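Local coordinates for protein DELTA1-pyrroline-2-carboxylate reductase (Thermococcus litoralis DSM 5473, PDB 6T3E) that reduces delta1-pyrroline-2-carboxylate to L-proline with a nicotinamide dinucleotide as hydride donor, probably as a step of L-hydroxyproline metabolism, at residues 248-253 / 279-284; 265-270 / 295-300. All coordinates share one frame; numbering follows the deposited sequence.

Interaction 1. Residues 248-253 / 279-284; sequences VGRDAR and DIIIPM
The guanidinium of R253 lies flat over I282, whose CG2 methyl sits 3.5 Å from CZ and squarely over the centre of one face of the planar group. The R253 chain starts with CG wedged between the backbone N and the carbonyl carbon (chi1 58°) and then runs fully extended from CG to NE, which carries the charged head along helix 278-286 to P283, where CG of the ring is 3.8 Å from NH1. On the way CD passes I282 CD1 at 4.0 Å; a beta-branched isoleucine suits this place because one branch meets the aliphatic stem and the other the flat head. NH1 donates to S257 OG, and NH2 has a long, weak ion pair with E286, while one face packs on hydrocarbon. Cutting R253 back to an alanine is likely to strip I282 CG2 and P283 CG of the group that packs on them and to leave S257 without this donor.

The loop belongs to the Rossmann-type nucleotide-binding domain, following strand 241-244 of its parallel sheet. Earlier in the loop, R250 bends at chi3 (23°) so that I281 CD1 lies over one guanidinium face, offset toward the rim and 3.6 Å from NH1, which is also hydrogen-bonded to the backbone O of N275. D279 OD1 comes within 3.2 Å of R253 CB, yet serves the backbone N of E254 and L255, while OD2 forms a salt bridge with K319.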
ATOM      1  N   VAL B 248      -8.001  10.321 -14.505  1.00 37.22           N
ATOM      2  CA  VAL B 248      -9.088  10.457 -13.533  1.00 35.67           C
ATOM      3  C   VAL B 248      -9.914   9.172 -13.541  1.00 40.47           C
ATOM      4  O   VAL B 248     -11.144   9.206 -13.436  1.00 40.60           O
ATOM      5  CB  VAL B 248      -9.984  11.688 -13.798  1.00 34.32           C
ATOM      6  CG1 VAL B 248     -10.738  12.100 -12.525  1.00 27.11           C
ATOM      7  CG2 VAL B 248      -9.187  12.872 -14.340  1.00 31.61           C
ATOM      8  N   GLY B 249      -9.250   8.029 -13.654  1.00 41.64           N
ATOM      9  CA  GLY B 249      -9.924   6.747 -13.658  1.00 39.74           C
ATOM     10  C   GLY B 249      -9.889   6.089 -15.026  1.00 48.43           C
ATOM     11  O   GLY B 249      -9.354   6.620 -16.002  1.00 50.49           O
ATOM     12  N   ARG B 250     -10.460   4.889 -15.071  1.00 54.53           N
ATOM     13  CA  ARG B 250     -10.532   4.162 -16.326  1.00 56.74           C
ATOM     14  C   ARG B 250     -11.664   4.634 -17.236  1.00 57.26           C
ATOM     15  O   ARG B 250     -11.715   4.213 -18.397  1.00 59.26           O
ATOM     16  CB  ARG B 250     -10.717   2.676 -16.049  1.00 59.99           C
ATOM     17  CG  ARG B 250      -9.891   2.134 -14.922  1.00 66.81           C
ATOM     18  CD  ARG B 250     -10.401   0.749 -14.531  1.00 73.56           C
ATOM     19  NE  ARG B 250     -11.130   0.096 -15.622  1.00 79.23           N
ATOM     20  CZ  ARG B 250     -10.615  -0.782 -16.485  1.00 84.48           C
ATOM     21  NH1 ARG B 250      -9.333  -1.141 -16.404  1.00 83.07           N
ATOM     22  NH2 ARG B 250     -11.391  -1.303 -17.438  1.00 87.34           N
ATOM     23  N   ASP B 251     -12.571   5.485 -16.758  1.00 51.97           N
ATOM     24  CA  ASP B 251     -13.630   6.006 -17.615  1.00 52.96           C
ATOM     25  C   ASP B 251     -13.283   7.338 -18.247  1.00 51.46           C
ATOM     26  O   ASP B 251     -14.066   7.835 -19.064  1.00 57.51           O
ATOM     27  CB  ASP B 251     -14.933   6.193 -16.842  1.00 57.11           C
ATOM     28  CG  ASP B 251     -15.390   4.935 -16.169  1.00 64.78           C
ATOM     29  OD1 ASP B 251     -16.029   5.052 -15.100  1.00 67.35           O
ATOM     30  OD2 ASP B 251     -15.108   3.836 -16.702  1.00 67.69           O
ATOM     31  N   ALA B 252     -12.168   7.946 -17.862  1.00 44.39           N
ATOM     32  CA  ALA B 252     -11.843   9.301 -18.267  1.00 45.23           C
ATOM     33  C   ALA B 252     -10.665   9.323 -19.229  1.00 44.31           C
ATOM     34  O   ALA B 252      -9.791   8.451 -19.191  1.00 45.13           O
ATOM     35  CB  ALA B 252     -11.529  10.169 -17.044  1.00 47.57           C
ATOM     36  N   ARG B 253     -10.641  10.351 -20.075  1.00 44.20           N
ATOM     37  CA  ARG B 253      -9.554  10.548 -21.020  1.00 43.15           C
ATOM     38  C   ARG B 253      -9.524  12.006 -21.436  1.00 42.55           C
ATOM     39  O   ARG B 253     -10.539  12.700 -21.364  1.00 46.00           O
ATOM     40  CB  ARG B 253      -9.694   9.649 -22.246  1.00 43.43           C
ATOM     41  CG  ARG B 253     -10.968   9.844 -23.001  1.00 45.48           C
ATOM     42  CD  ARG B 253     -10.904   9.117 -24.307  1.00 48.04           C
ATOM     43  NE  ARG B 253     -12.166   9.209 -25.020  1.00 54.27           N
ATOM     44  CZ  ARG B 253     -12.363   8.717 -26.235  1.00 58.10           C
ATOM     45  NH1 ARG B 253     -11.369   8.098 -26.866  1.00 60.95           N
ATOM     46  NH2 ARG B 253     -13.546   8.846 -26.818  1.00 57.72           N
ATOM     47  N   ASP B 279      -7.588   6.831 -21.567  1.00 49.35           N
ATOM     48  CA  ASP B 279      -7.035   7.320 -22.830  1.00 56.01           C
ATOM     49  C   ASP B 279      -6.713   6.176 -23.784  1.00 59.45           C
ATOM     50  O   ASP B 279      -6.699   6.367 -25.006  1.00 65.11           O
ATOM     51  CB  ASP B 279      -5.784   8.161 -22.564  1.00 60.14           C
ATOM     52  CG  ASP B 279      -6.109   9.619 -22.231  1.00 61.97           C
ATOM     53  OD1 ASP B 279      -6.706  10.297 -23.101  1.00 64.14           O
ATOM     54  OD2 ASP B 279      -5.763  10.086 -21.108  1.00 56.93           O
ATOM     55  N   ILE B 280      -6.446   4.989 -23.253  1.00 57.88           N
ATOM     56  CA  ILE B 280      -6.132   3.822 -24.058  1.00 55.88           C
ATOM     57  C   ILE B 280      -7.264   2.797 -24.028  1.00 52.24           C
ATOM     58  O   ILE B 280      -7.608   2.228 -25.066  1.00 49.15           O
ATOM     59  CB  ILE B 280      -4.796   3.198 -23.589  1.00 52.24           C
ATOM     60  CG1 ILE B 280      -3.694   4.269 -23.536  1.00 53.84           C
ATOM     61  CG2 ILE B 280      -4.382   2.041 -24.479  1.00 47.59           C
ATOM     62  CD1 ILE B 280      -3.448   4.984 -24.852  1.00 53.90           C
ATOM     63  N   ILE B 281      -7.888   2.585 -22.863  1.00 50.59           N
ATOM     64  CA  ILE B 281      -8.907   1.548 -22.725  1.00 50.03           C
ATOM     65  C   ILE B 281     -10.117   1.854 -23.600  1.00 57.57           C
ATOM     66  O   ILE B 281     -10.677   0.960 -24.250  1.00 61.51           O
ATOM     67  CB  ILE B 281      -9.310   1.388 -21.250  1.00 45.23           C
ATOM     68  CG1 ILE B 281      -8.146   0.857 -20.422  1.00 43.89           C
ATOM     69  CG2 ILE B 281     -10.495   0.453 -21.117  1.00 47.77           C
ATOM     70  CD1 ILE B 281      -8.296   1.150 -18.936  1.00 41.34           C
ATOM     71  N   ILE B 282     -10.543   3.113 -23.631  1.00 57.38           N
ATOM     72  CA  ILE B 282     -11.733   3.492 -24.387  1.00 58.79           C
ATOM     73  C   ILE B 282     -11.506   3.287 -25.885  1.00 61.39           C
ATOM     74  O   ILE B 282     -12.352   2.656 -26.535  1.00 64.49           O
ATOM     75  CB  ILE B 282     -12.164   4.939 -24.069  1.00 54.89           C
ATOM     76  CG1 ILE B 282     -12.780   5.030 -22.667  1.00 46.11           C
ATOM     77  CG2 ILE B 282     -13.146   5.449 -25.113  1.00 53.38           C
ATOM     78  CD1 ILE B 282     -12.949   6.437 -22.158  1.00 39.02           C
ATOM     79  N   PRO B 283     -10.411   3.774 -26.488  1.00 60.97           N
ATOM     80  CA  PRO B 283     -10.226   3.517 -27.927  1.00 61.16           C
ATOM     81  C   PRO B 283     -10.134   2.045 -28.273  1.00 62.99           C
ATOM     82  O   PRO B 283     -10.542   1.646 -29.373  1.00 64.26           O
ATOM     83  CB  PRO B 283      -8.919   4.255 -28.253  1.00 60.53           C
ATOM     84  CG  PRO B 283      -8.792   5.287 -27.203  1.00 61.12           C
ATOM     85  CD  PRO B 283      -9.338   4.643 -25.967  1.00 60.65           C
ATOM     86  N   MET B 284      -9.619   1.217 -27.368  1.00 60.29           N
ATOM     87  CA  MET B 284      -9.583  -0.212 -27.645  1.00 63.17           C
ATOM     88  C   MET B 284     -10.953  -0.853 -27.510  1.00 66.87           C
ATOM     89  O   MET B 284     -11.260  -1.803 -28.238  1.00 68.34           O
ATOM     90  CB  MET B 284      -8.578  -0.895 -26.729  1.00 60.18           C
ATOM     91  CG  MET B 284      -7.157  -0.728 -27.211  1.00 62.18           C
ATOM     92  SD  MET B 284      -5.997  -0.926 -25.861  1.00 66.52           S
ATOM     93  CE  MET B 284      -6.706  -2.290 -24.958  1.00 61.60           C
TER

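Interaction 2. Residues 265-270 / 295-300; sequences LVVDSK and HAELAE
K270 N donates to E297 OE1 over 2.7 Å in an almost straight bond (172°), reaching the oxygen on its anti side and out of the carboxylate plane. Glutamate suits the position because its chain, extended beyond CG, spans from one strand end to the turn after the other. That amide opens helix 270-276, so the negative carboxylate probably also interacts favourably with the positive end of the helix dipole. The lysine side chain crosses the glutamate at about a right angle and lays CE 3.7 Å from E297 CG, a contact of aliphatic parts; its ammonium stays 4.7 Å from OE2, measured from NZ, too far for a salt bridge. S269 precedes the helix as N-cap, its OG accepting a hydrogen bond from the N of G272.

Behind this polar end the backbones of 265-267 and 295-297 run parallel, their axes 13° apart. H295 N donates to L265 O, V267 N to A296 O at 3.3 Å, and L298 N to V267 O at 2.9 Å. V266 turns to the same face as A296 and, with CG1 anti to its own N (chi1 173°), rests that methyl 3.4 Å from A296 O. V267 and E297 share the other face, where V267 CG2 meets E297 CG.

E297 stands at the N-cap position of helix 298-303 with its side chain turned to K270 N instead; its own N donates to E300 OE1 at 2.9 Å, half of a capping box. L298 then buries its side chain against V141 and A142 of helix 128-146. One strand turns through D268 and S269 into helix 270-276, the other passes directly into helix 298-303; with helices 270-276 and 278-286 linking them, these neighbouring parallel strands form a beta-alpha-beta crossover at the edge of the Rossmann-type sheet.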
ATOM      1  N   LEU B 265       2.675   4.733 -30.182  1.00 49.19           N
ATOM      2  CA  LEU B 265       2.286   4.756 -28.776  1.00 49.29           C
ATOM      3  C   LEU B 265       3.352   4.112 -27.892  1.00 53.06           C
ATOM      4  O   LEU B 265       3.686   2.934 -28.062  1.00 57.67           O
ATOM      5  CB  LEU B 265       0.938   4.056 -28.609  1.00 51.30           C
ATOM      6  CG  LEU B 265       0.351   3.955 -27.202  1.00 54.88           C
ATOM      7  CD1 LEU B 265       0.291   5.327 -26.556  1.00 54.47           C
ATOM      8  CD2 LEU B 265      -1.036   3.325 -27.251  1.00 54.80           C
ATOM      9  N   VAL B 266       3.858   4.873 -26.924  1.00 50.86           N
ATOM     10  CA  VAL B 266       4.748   4.361 -25.887  1.00 49.40           C
ATOM     11  C   VAL B 266       4.080   4.599 -24.539  1.00 47.13           C
ATOM     12  O   VAL B 266       3.555   5.689 -24.285  1.00 47.79           O
ATOM     13  CB  VAL B 266       6.145   5.017 -25.937  1.00 45.64           C
ATOM     14  CG1 VAL B 266       6.978   4.585 -24.740  1.00 35.79           C
ATOM     15  CG2 VAL B 266       6.860   4.659 -27.234  1.00 43.26           C
ATOM     16  N   VAL B 267       4.102   3.581 -23.681  1.00 46.31           N
ATOM     17  CA  VAL B 267       3.447   3.630 -22.382  1.00 44.84           C
ATOM     18  C   VAL B 267       4.502   3.495 -21.296  1.00 49.60           C
ATOM     19  O   VAL B 267       5.568   2.911 -21.513  1.00 51.84           O
ATOM     20  CB  VAL B 267       2.383   2.522 -22.243  1.00 40.70           C
ATOM     21  CG1 VAL B 267       1.333   2.656 -23.345  1.00 44.85           C
ATOM     22  CG2 VAL B 267       3.034   1.158 -22.274  1.00 39.17           C
ATOM     23  N   ASP B 268       4.212   4.059 -20.118  1.00 51.11           N
ATOM     24  CA  ASP B 268       5.128   3.886 -18.993  1.00 52.16           C
ATOM     25  C   ASP B 268       5.185   2.425 -18.570  1.00 48.26           C
ATOM     26  O   ASP B 268       6.265   1.869 -18.363  1.00 49.31           O
ATOM     27  CB  ASP B 268       4.724   4.798 -17.822  1.00 56.68           C
ATOM     28  CG  ASP B 268       3.289   4.611 -17.387  1.00 61.38           C
ATOM     29  OD1 ASP B 268       3.056   4.126 -16.260  1.00 61.43           O
ATOM     30  OD2 ASP B 268       2.384   4.950 -18.178  1.00 67.03           O
ATOM     31  N   SER B 269       4.038   1.768 -18.514  1.00 46.22           N
ATOM     32  CA  SER B 269       4.004   0.338 -18.272  1.00 48.26           C
ATOM     33  C   SER B 269       2.716  -0.193 -18.883  1.00 49.83           C
ATOM     34  O   SER B 269       1.672   0.472 -18.815  1.00 45.85           O
ATOM     35  CB  SER B 269       4.108   0.013 -16.773  1.00 48.31           C
ATOM     36  OG  SER B 269       2.847  -0.239 -16.177  1.00 52.08           O
ATOM     37  N   LYS B 270       2.826  -1.351 -19.550  1.00 51.98           N
ATOM     38  CA  LYS B 270       1.656  -1.962 -20.169  1.00 51.09           C
ATOM     39  C   LYS B 270       0.645  -2.374 -19.110  1.00 51.34           C
ATOM     40  O   LYS B 270      -0.560  -2.120 -19.250  1.00 50.63           O
ATOM     41  CB  LYS B 270       2.073  -3.170 -21.004  1.00 50.56           C
ATOM     42  CG  LYS B 270       1.958  -2.957 -22.491  1.00 55.38           C
ATOM     43  CD  LYS B 270       2.320  -4.221 -23.293  1.00 61.64           C
ATOM     44  CE  LYS B 270       3.835  -4.378 -23.501  1.00 62.89           C
ATOM     45  NZ  LYS B 270       4.209  -5.515 -24.410  1.00 62.73           N
ATOM     46  N   HIS B 295       3.585   0.411 -29.170  1.00 61.76           N
ATOM     47  CA  HIS B 295       4.867   0.099 -29.794  1.00 61.39           C
ATOM     48  C   HIS B 295       5.831  -0.509 -28.787  1.00 59.85           C
ATOM     49  O   HIS B 295       6.448  -1.546 -29.051  1.00 61.03           O
ATOM     50  CB  HIS B 295       5.474   1.358 -30.412  1.00 60.72           C
ATOM     51  CG  HIS B 295       6.926   1.219 -30.759  1.00 64.48           C
ATOM     52  ND1 HIS B 295       7.369   0.459 -31.821  1.00 66.34           N
ATOM     53  CD2 HIS B 295       8.034   1.750 -30.190  1.00 64.35           C
ATOM     54  CE1 HIS B 295       8.684   0.530 -31.893  1.00 65.83           C
ATOM     55  NE2 HIS B 295       9.114   1.308 -30.916  1.00 64.69           N
ATOM     56  N   ALA B 296       5.956   0.110 -27.618  1.00 58.72           N
ATOM     57  CA  ALA B 296       6.922  -0.341 -26.633  1.00 59.62           C
ATOM     58  C   ALA B 296       6.608   0.274 -25.277  1.00 61.68           C
ATOM     59  O   ALA B 296       5.995   1.341 -25.176  1.00 64.35           O
ATOM     60  CB  ALA B 296       8.350   0.022 -27.057  1.00 61.87           C
ATOM     61  N   GLU B 297       7.063  -0.413 -24.237  1.00 61.58           N
ATOM     62  CA  GLU B 297       7.126   0.161 -22.906  1.00 58.99           C
ATOM     63  C   GLU B 297       8.380   1.010 -22.780  1.00 58.27           C
ATOM     64  O   GLU B 297       9.395   0.757 -23.433  1.00 58.35           O
ATOM     65  CB  GLU B 297       7.149  -0.932 -21.838  1.00 59.02           C
ATOM     66  CG  GLU B 297       5.921  -1.816 -21.800  1.00 58.51           C
ATOM     67  CD  GLU B 297       5.923  -2.749 -20.606  1.00 56.69           C
ATOM     68  OE1 GLU B 297       5.290  -2.417 -19.581  1.00 57.07           O
ATOM     69  OE2 GLU B 297       6.562  -3.817 -20.691  1.00 57.40           O
ATOM     70  N   LEU B 298       8.313   2.013 -21.907  1.00 56.56           N
ATOM     71  CA  LEU B 298       9.458   2.895 -21.732  1.00 56.11           C
ATOM     72  C   LEU B 298      10.697   2.119 -21.305  1.00 58.14           C
ATOM     73  O   LEU B 298      11.811   2.467 -21.709  1.00 58.66           O
ATOM     74  CB  LEU B 298       9.131   3.982 -20.707  1.00 52.84           C
ATOM     75  CG  LEU B 298      10.210   5.043 -20.479  1.00 48.17           C
ATOM     76  CD1 LEU B 298      10.412   5.879 -21.724  1.00 40.79           C
ATOM     77  CD2 LEU B 298       9.872   5.923 -19.288  1.00 49.43           C
ATOM     78  N   ALA B 299      10.522   1.046 -20.527  1.00 56.97           N
ATOM     79  CA  ALA B 299      11.676   0.264 -20.090  1.00 53.72           C
ATOM     80  C   ALA B 299      12.395  -0.363 -21.275  1.00 57.45           C
ATOM     81  O   ALA B 299      13.625  -0.485 -21.266  1.00 61.38           O
ATOM     82  CB  ALA B 299      11.247  -0.807 -19.088  1.00 50.62           C
ATOM     83  N   GLU B 300      11.648  -0.770 -22.307  1.00 58.05           N
ATOM     84  CA  GLU B 300      12.290  -1.327 -23.496  1.00 59.60           C
ATOM     85  C   GLU B 300      13.019  -0.253 -24.297  1.00 59.95           C
ATOM     86  O   GLU B 300      14.066  -0.522 -24.901  1.00 63.45           O
ATOM     87  CB  GLU B 300      11.254  -2.026 -24.372  1.00 62.00           C
ATOM     88  CG  GLU B 300      10.202  -2.762 -23.583  1.00 62.93           C
ATOM     89  CD  GLU B 300       9.172  -3.389 -24.473  1.00 62.54           C
ATOM     90  OE1 GLU B 300       8.539  -2.653 -25.242  1.00 62.72           O
ATOM     91  OE2 GLU B 300       8.999  -4.618 -24.409  1.00 64.62           O
TER

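Overall arrangement
Both interactions lie in the parallel-sheet domain, but at different depths. Interaction 2 is buried and joins strand 264-267 to the edge strand 294-297 by backbone bonds, with a glutamate gripping a helix start; interaction 1 is partly buried and fastens a loop to helix 278-286 largely by arginines packed on aliphatic side chains. Their segments alternate along the chain, and helix 278-286 is the element preceding strand 294-297. The centres are about 17 Å apart, yet they meet where I280 CD1 packs 3.8 Å from L265 CD2. Each also approaches the bound NADH: the side chain of D279 is about 8 Å from it and that of D268 about 6 Å.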